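PDB 4I4C: UPF0255 protein frsA from Vibrio vulnificus, which probably hydrolyses carboxylic esters as a serine esterase of the alpha/beta-hydrolase superfamily. Local coordinates for residues 32-35 with 36-39; 252-255 with 256-259; 311-314 with 315-318. All blocks are in the same frame, centred on the assembly; numbering follows the deposited sequence.

Interaction 1: residues 32-35 with 36-39; sequences TSQS and LLDE
T32 opens the contact with its carbonyl O, which receives L36 N in a bond that is weak at 3.4 Å. One residue on, S33 O takes L37 N at 3.0 Å, and the apolar flank of L37 closes over the same oxygen, with L37 CG 3.4 Å from S33 O. The hydroxyl of S33 turns elsewhere, to the backbone N of I331 at the start of helix 331-337. Q34 supplies the side-chain bond. Its CG stands anti to the backbone N (chi1 -177°) and the chain bends at chi2, which swings the amide along the helix toward D38, one turn later. NE2 of Q34 then donates to OD1 of D38 at 2.9 Å. The acceptor lies almost in the plane of the amide, but the amide nitrogen stands above the carboxylate plane, and the N-H...O angle of 140° marks a bent bond. D38 N also binds Q34 O at 3.0 Å, making this i/i+4 pair doubly linked. S35 O completes the series by accepting E39 N at 3.1 Å, the straightest of the four backbone bonds with an angle of 167°.

Successive i to i+4 bonds identify an ordinary alpha-helical stretch of helix 31-44. Its L36 and L37 rest on helix 331-337, and L37 also reaches helix 314-323. The chemistry is thus divided by face: leucines meet the neighbouring helices, while on the partly exposed flank the Q34 amide probably disperses some of the negative charge of D38 and limits rotation of both side chains.

Interaction 2: residues 252-255 with 256-259; sequences LNEL and FSIP
E254 and S257 are joined towards the C-terminal end of helix 246-254: S257 N donates to E254 O at 2.9 Å, an i to i+3 bond. The nitrogen stands 45° out of the carbonyl plane and the C=O...N angle is 132°, so the donor comes from above that plane. A weak bond of the same spacing follows, from I258 N to L255 O at 3.1 Å. Within 252-255, L255 N already binds L252 O. Together these make three i to i+3 bonds, a 3-10-like spacing, before I258 takes an extended conformation.

F256 folds back over the turn. Its ring carbon CD2 lies 3.2 Å from N253 O, and that oxygen sits at the ring edge, near the ring plane. With CG anti to the carbonyl carbon (chi1 -66°), the ring is directed back along the chain toward N253; H263 meets it edge-to-face.

The contact lies at the C-terminal end of helix 246-254, ahead of a short loop that leads to strands 261-262 and 266-271, the latter within the large mixed sheet of the alpha/beta-hydrolase fold.

On another side of the turn L255 and I258 pair through methyl ends, L255 CD2 to I258 CD1 at 4.0 Å, the two side chains crossing at a slant. I258 CG1 also rests 3.6 Å from E254 O. Both side chains are buried against the sheet, L255 on V266 and I258 on L171 of strand 167-175. E254 bends at chi2, placing OE2 3.8 Å from CB of S257, a van der Waals approach. The amide oxygen of N253 is held by NZ of K288.

Interaction 3: residues 311-314 with 315-318; sequences QMPK and MYLD
M312 and L317 make the closest apolar side-chain contact here, the methyl CE of M312 lying 3.6 Å from CD2 of L317. The sulfur of M312 rests 3.9 Å from CB of Y316 and 5.4 Å from the centroid of its ring, 46° off the normal, an oblique Met-aromatic contact. P313 runs alongside Y316, both pointing the same way: its CD is 3.8 Å from CD2 of Y316, while its CB lies at the ring edge in plane. K314 stretches fully extended across the D318 carboxylate, which touches its carbon chain, with CG 3.4 Å from D318 OD1. The charged ends remain 4.6 Å apart (K314 NZ to D318 OD2), beyond a salt bridge.

Behind these contacts is the start of a helix, with P313 at the N-cap position. Y316 N gives P313 O a weak bond, and D318 N donates to K314 O at 2.8 Å. The bend at chi3 of M312 (-60°) sends its methyl toward L317; M312 also touches the bound hexanoic acid.

Farther out, NZ of K314 bonds to S24 O, and the D318 oxygens are held separately by the hydroxyls of Y29 and Y49. K314 and L317 pack against L37 of helix 31-44 and Y29 of strand 28-29, placing helix 314-323 beside both elements.

Interactions 1 and 3 are neighbours, their centres 11 Å apart: L36 and L37 of helix 31-44 meet Q311, K314 and L317, the closest approach being L36 CD1 to Q311 NE2 at 3.7 Å. Interaction 2 lies on the opposite side of the chain's centre, its centre about 48 Å from that of interaction 1 and about 38 Å from that of interaction 3. All three are partly buried. Interaction 1 leans most on polar bonding within a mid-helix turn; interaction 3, at a helix start, has the greater share of buried residues, is mainly apolar and reaches the hexanoic acid pocket. Interaction 2, near a helix end, packs against strands 167-175 and 266-271 and nearby loop residues.

Interaction 1: residues 32-35 with 36-39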
loop_
_atom_site.group_PDB
_atom_site.type_symbol
_atom_site.label_atom_id
_atom_site.label_comp_id
_atom_site.label_asym_id
_atom_site.label_seq_id
_atom_site.Cartn_x
_atom_site.Cartn_y
_atom_site.Cartn_z
ATOM N N THR A 32 11.482 -25.364 13.192
ATOM C CA THR A 32 12.793 -24.711 13.124
ATOM C C THR A 32 12.637 -23.215 12.818
ATOM O O THR A 32 13.419 -22.389 13.264
ATOM C CB THR A 32 13.729 -25.369 12.097
ATOM O OG1 THR A 32 13.069 -25.444 10.826
ATOM C CG2 THR A 32 14.118 -26.770 12.565
ATOM N N SER A 33 11.600 -22.867 12.072
ATOM C CA SER A 33 11.343 -21.469 11.791
ATOM C C SER A 33 10.693 -20.758 12.980
ATOM O O SER A 33 10.921 -19.562 13.175
ATOM C CB SER A 33 10.515 -21.318 10.511
ATOM O OG SER A 33 11.366 -21.255 9.382
ATOM N N GLN A 34 9.906 -21.480 13.788
ATOM C CA GLN A 34 9.360 -20.887 15.002
ATOM C C GLN A 34 10.471 -20.497 15.956
ATOM O O GLN A 34 10.392 -19.464 16.634
ATOM C CB GLN A 34 8.389 -21.824 15.724
ATOM C CG GLN A 34 7.756 -21.183 16.971
ATOM C CD GLN A 34 7.084 -19.833 16.673
ATOM O OE1 GLN A 34 6.159 -19.757 15.857
ATOM N NE2 GLN A 34 7.552 -18.765 17.335
ATOM N N SER A 35 11.504 -21.332 16.013
ATOM C CA SER A 35 12.659 -21.048 16.864
ATOM C C SER A 35 13.372 -19.771 16.424
ATOM O O SER A 35 13.807 -18.975 17.261
ATOM C CB SER A 35 13.625 -22.229 16.898
ATOM O OG SER A 35 14.867 -21.831 17.454
ATOM N N LEU A 36 13.487 -19.571 15.115
ATOM C CA LEU A 36 14.040 -18.318 14.577
ATOM C C LEU A 36 13.191 -17.070 14.914
ATOM O O LEU A 36 13.734 -16.012 15.260
ATOM C CB LEU A 36 14.282 -18.437 13.069
ATOM C CG LEU A 36 14.816 -17.191 12.364
ATOM C CD1 LEU A 36 15.993 -16.604 13.123
ATOM C CD2 LEU A 36 15.211 -17.534 10.942
ATOM N N LEU A 37 11.869 -17.202 14.813
ATOM C CA LEU A 37 10.944 -16.147 15.215
ATOM C C LEU A 37 11.125 -15.747 16.683
ATOM O O LEU A 37 11.089 -14.561 17.025
ATOM C CB LEU A 37 9.497 -16.583 14.964
ATOM C CG LEU A 37 9.115 -16.658 13.480
ATOM C CD1 LEU A 37 7.656 -17.023 13.317
ATOM C CD2 LEU A 37 9.415 -15.320 12.775
ATOM N N ASP A 38 11.322 -16.737 17.548
ATOM C CA ASP A 38 11.559 -16.459 18.961
ATOM C C ASP A 38 12.856 -15.662 19.146
ATOM O O ASP A 38 12.881 -14.691 19.898
ATOM C CB ASP A 38 11.562 -17.751 19.786
ATOM C CG ASP A 38 10.254 -18.511 19.683
ATOM O OD1 ASP A 38 9.190 -17.865 19.533
ATOM O OD2 ASP A 38 10.295 -19.759 19.744
ATOM N N GLU A 39 13.920 -16.066 18.449
ATOM C CA GLU A 39 15.170 -15.289 18.416
ATOM C C GLU A 39 14.940 -13.811 18.048
ATOM O O GLU A 39 15.388 -12.900 18.751
ATOM C CB GLU A 39 16.151 -15.884 17.401
ATOM C CG GLU A 39 17.028 -17.003 17.911
ATOM C CD GLU A 39 17.922 -16.574 19.057
ATOM O OE1 GLU A 39 18.860 -15.770 18.842
ATOM O OE2 GLU A 39 17.681 -17.052 20.182
#

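Interaction 2: residues 252-255 with 256-259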
loop_
_atom_site.group_PDB
_atom_site.type_symbol
_atom_site.label_atom_id
_atom_site.label_comp_id
_atom_site.label_asym_id
_atom_site.label_seq_id
_atom_site.Cartn_x
_atom_site.Cartn_y
_atom_site.Cartn_z
ATOM N N LEU A 252 -2.785 -0.244 -18.235
ATOM C CA LEU A 252 -2.244 0.752 -19.165
ATOM C C LEU A 252 -2.812 0.551 -20.571
ATOM O O LEU A 252 -3.303 1.496 -21.199
ATOM C CB LEU A 252 -0.711 0.711 -19.190
ATOM C CG LEU A 252 0.051 1.594 -20.188
ATOM C CD1 LEU A 252 -0.211 3.075 -19.960
ATOM C CD2 LEU A 252 1.548 1.303 -20.120
ATOM N N ASN A 253 -2.772 -0.688 -21.052
ATOM C CA ASN A 253 -3.296 -0.996 -22.379
ATOM C C ASN A 253 -4.793 -0.765 -22.497
ATOM O O ASN A 253 -5.312 -0.576 -23.596
ATOM C CB ASN A 253 -2.955 -2.434 -22.777
ATOM C CG ASN A 253 -1.469 -2.645 -22.961
ATOM O OD1 ASN A 253 -0.716 -1.694 -23.190
ATOM N ND2 ASN A 253 -1.034 -3.898 -22.858
ATOM N N GLU A 254 -5.488 -0.779 -21.361
ATOM C CA GLU A 254 -6.923 -0.530 -21.344
ATOM C C GLU A 254 -7.283 0.968 -21.458
ATOM O O GLU A 254 -8.391 1.316 -21.888
ATOM C CB GLU A 254 -7.551 -1.140 -20.085
ATOM C CG GLU A 254 -9.068 -1.024 -20.033
ATOM C CD GLU A 254 -9.747 -1.882 -21.080
ATOM O OE1 GLU A 254 -9.116 -2.854 -21.545
ATOM O OE2 GLU A 254 -10.910 -1.587 -21.436
ATOM N N LEU A 255 -6.357 1.851 -21.087
ATOM C CA LEU A 255 -6.646 3.292 -21.099
ATOM C C LEU A 255 -7.030 3.837 -22.484
ATOM O O LEU A 255 -7.665 4.893 -22.587
ATOM C CB LEU A 255 -5.483 4.097 -20.510
ATOM C CG LEU A 255 -5.168 3.858 -19.026
ATOM C CD1 LEU A 255 -4.031 4.762 -18.568
ATOM C CD2 LEU A 255 -6.401 4.054 -18.149
ATOM N N PHE A 256 -6.648 3.119 -23.539
ATOM C CA PHE A 256 -7.031 3.494 -24.900
ATOM C C PHE A 256 -8.538 3.482 -25.077
ATOM O O PHE A 256 -9.088 4.288 -25.826
ATOM C CB PHE A 256 -6.416 2.544 -25.934
ATOM C CG PHE A 256 -4.924 2.625 -26.023
ATOM C CD1 PHE A 256 -4.305 3.755 -26.541
ATOM C CD2 PHE A 256 -4.137 1.562 -25.608
ATOM C CE1 PHE A 256 -2.926 3.831 -26.632
ATOM C CE2 PHE A 256 -2.753 1.629 -25.696
ATOM C CZ PHE A 256 -2.148 2.767 -26.211
ATOM N N SER A 257 -9.199 2.546 -24.402
ATOM C CA SER A 257 -10.640 2.380 -24.533
ATOM C C SER A 257 -11.387 3.232 -23.518
ATOM O O SER A 257 -12.619 3.273 -23.511
ATOM C CB SER A 257 -11.019 0.913 -24.347
ATOM O OG SER A 257 -10.334 0.102 -25.284
ATOM N N ILE A 258 -10.641 3.904 -22.649
ATOM C CA ILE A 258 -11.267 4.769 -21.663
ATOM C C ILE A 258 -11.137 6.218 -22.109
ATOM O O ILE A 258 -10.042 6.789 -22.090
ATOM C CB ILE A 258 -10.675 4.559 -20.261
ATOM C CG1 ILE A 258 -10.828 3.094 -19.853
ATOM C CG2 ILE A 258 -11.365 5.469 -19.248
ATOM C CD1 ILE A 258 -10.181 2.770 -18.551
ATOM N N PRO A 259 -12.257 6.812 -22.543
ATOM C CA PRO A 259 -12.220 8.164 -23.101
ATOM C C PRO A 259 -12.117 9.248 -22.032
ATOM O O PRO A 259 -11.840 10.396 -22.383
ATOM C CB PRO A 259 -13.557 8.263 -23.839
ATOM C CG PRO A 259 -14.464 7.379 -23.057
ATOM C CD PRO A 259 -13.618 6.248 -22.545
#

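Interaction 3: residues 311-314 with 315-318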
loop_
_atom_site.group_PDB
_atom_site.type_symbol
_atom_site.label_atom_id
_atom_site.label_comp_id
_atom_site.label_asym_id
_atom_site.label_seq_id
_atom_site.Cartn_x
_atom_site.Cartn_y
_atom_site.Cartn_z
ATOM N N GLN A 311 15.797 -11.759 9.503
ATOM C CA GLN A 311 15.860 -11.034 10.767
ATOM C C GLN A 311 14.733 -10.012 10.914
ATOM O O GLN A 311 14.658 -9.315 11.913
ATOM C CB GLN A 311 17.232 -10.367 10.939
ATOM C CG GLN A 311 18.349 -11.360 11.220
ATOM C CD GLN A 311 17.955 -12.394 12.272
ATOM O OE1 GLN A 311 17.702 -12.059 13.432
ATOM N NE2 GLN A 311 17.891 -13.658 11.864
ATOM N N MET A 312 13.872 -9.940 9.899
ATOM C CA MET A 312 12.685 -9.087 9.889
ATOM C C MET A 312 11.639 -9.473 10.936
ATOM O O MET A 312 11.463 -10.653 11.223
ATOM C CB MET A 312 12.011 -9.185 8.525
ATOM C CG MET A 312 12.767 -8.520 7.425
ATOM S SD MET A 312 11.660 -8.363 6.036
ATOM C CE MET A 312 11.243 -10.085 5.716
ATOM N N PRO A 313 10.911 -8.471 11.475
ATOM C CA PRO A 313 9.816 -8.764 12.405
ATOM C C PRO A 313 8.800 -9.732 11.799
ATOM O O PRO A 313 8.641 -9.778 10.582
ATOM C CB PRO A 313 9.189 -7.384 12.652
ATOM C CG PRO A 313 10.353 -6.444 12.509
ATOM C CD PRO A 313 11.154 -7.019 11.352
ATOM N N LYS A 314 8.129 -10.502 12.647
ATOM C CA LYS A 314 7.198 -11.521 12.184
ATOM C C LYS A 314 6.096 -10.979 11.275
ATOM O O LYS A 314 5.629 -11.683 10.379
ATOM C CB LYS A 314 6.571 -12.238 13.382
ATOM C CG LYS A 314 5.643 -13.355 12.982
ATOM C CD LYS A 314 5.017 -14.065 14.193
ATOM C CE LYS A 314 4.094 -15.175 13.690
ATOM N NZ LYS A 314 3.473 -15.897 14.837
ATOM N N MET A 315 5.670 -9.733 11.502
ATOM C CA MET A 315 4.591 -9.163 10.680
ATOM C C MET A 315 4.942 -9.140 9.195
ATOM O O MET A 315 4.092 -9.412 8.354
ATOM C CB MET A 315 4.203 -7.748 11.115
ATOM C CG MET A 315 2.818 -7.352 10.588
ATOM S SD MET A 315 2.502 -5.600 10.288
ATOM C CE MET A 315 3.388 -5.346 8.748
ATOM N N TYR A 316 6.193 -8.834 8.880
ATOM C CA TYR A 316 6.626 -8.801 7.470
ATOM C C TYR A 316 6.667 -10.195 6.852
ATOM O O TYR A 316 6.213 -10.401 5.716
ATOM C CB TYR A 316 7.970 -8.059 7.300
ATOM C CG TYR A 316 7.880 -6.595 7.722
ATOM C CD1 TYR A 316 7.398 -5.626 6.840
ATOM C CD2 TYR A 316 8.246 -6.186 9.007
ATOM C CE1 TYR A 316 7.292 -4.294 7.218
ATOM C CE2 TYR A 316 8.149 -4.842 9.394
ATOM C CZ TYR A 316 7.669 -3.905 8.488
ATOM O OH TYR A 316 7.558 -2.576 8.840
ATOM N N LEU A 317 7.212 -11.148 7.596
ATOM C CA LEU A 317 7.252 -12.527 7.140
ATOM C C LEU A 317 5.826 -13.091 6.994
ATOM O O LEU A 317 5.556 -13.847 6.063
ATOM C CB LEU A 317 8.107 -13.369 8.090
ATOM C CG LEU A 317 9.594 -12.980 8.104
ATOM C CD1 LEU A 317 10.319 -13.622 9.291
ATOM C CD2 LEU A 317 10.260 -13.385 6.790
ATOM N N ASP A 318 4.915 -12.694 7.887
ATOM C CA ASP A 318 3.515 -13.129 7.793
ATOM C C ASP A 318 2.862 -12.574 6.519
ATOM O O ASP A 318 2.188 -13.298 5.780
ATOM C CB ASP A 318 2.691 -12.687 9.016
ATOM C CG ASP A 318 3.025 -13.459 10.315
ATOM O OD1 ASP A 318 3.780 -14.464 10.311
ATOM O OD2 ASP A 318 2.479 -13.052 11.368
#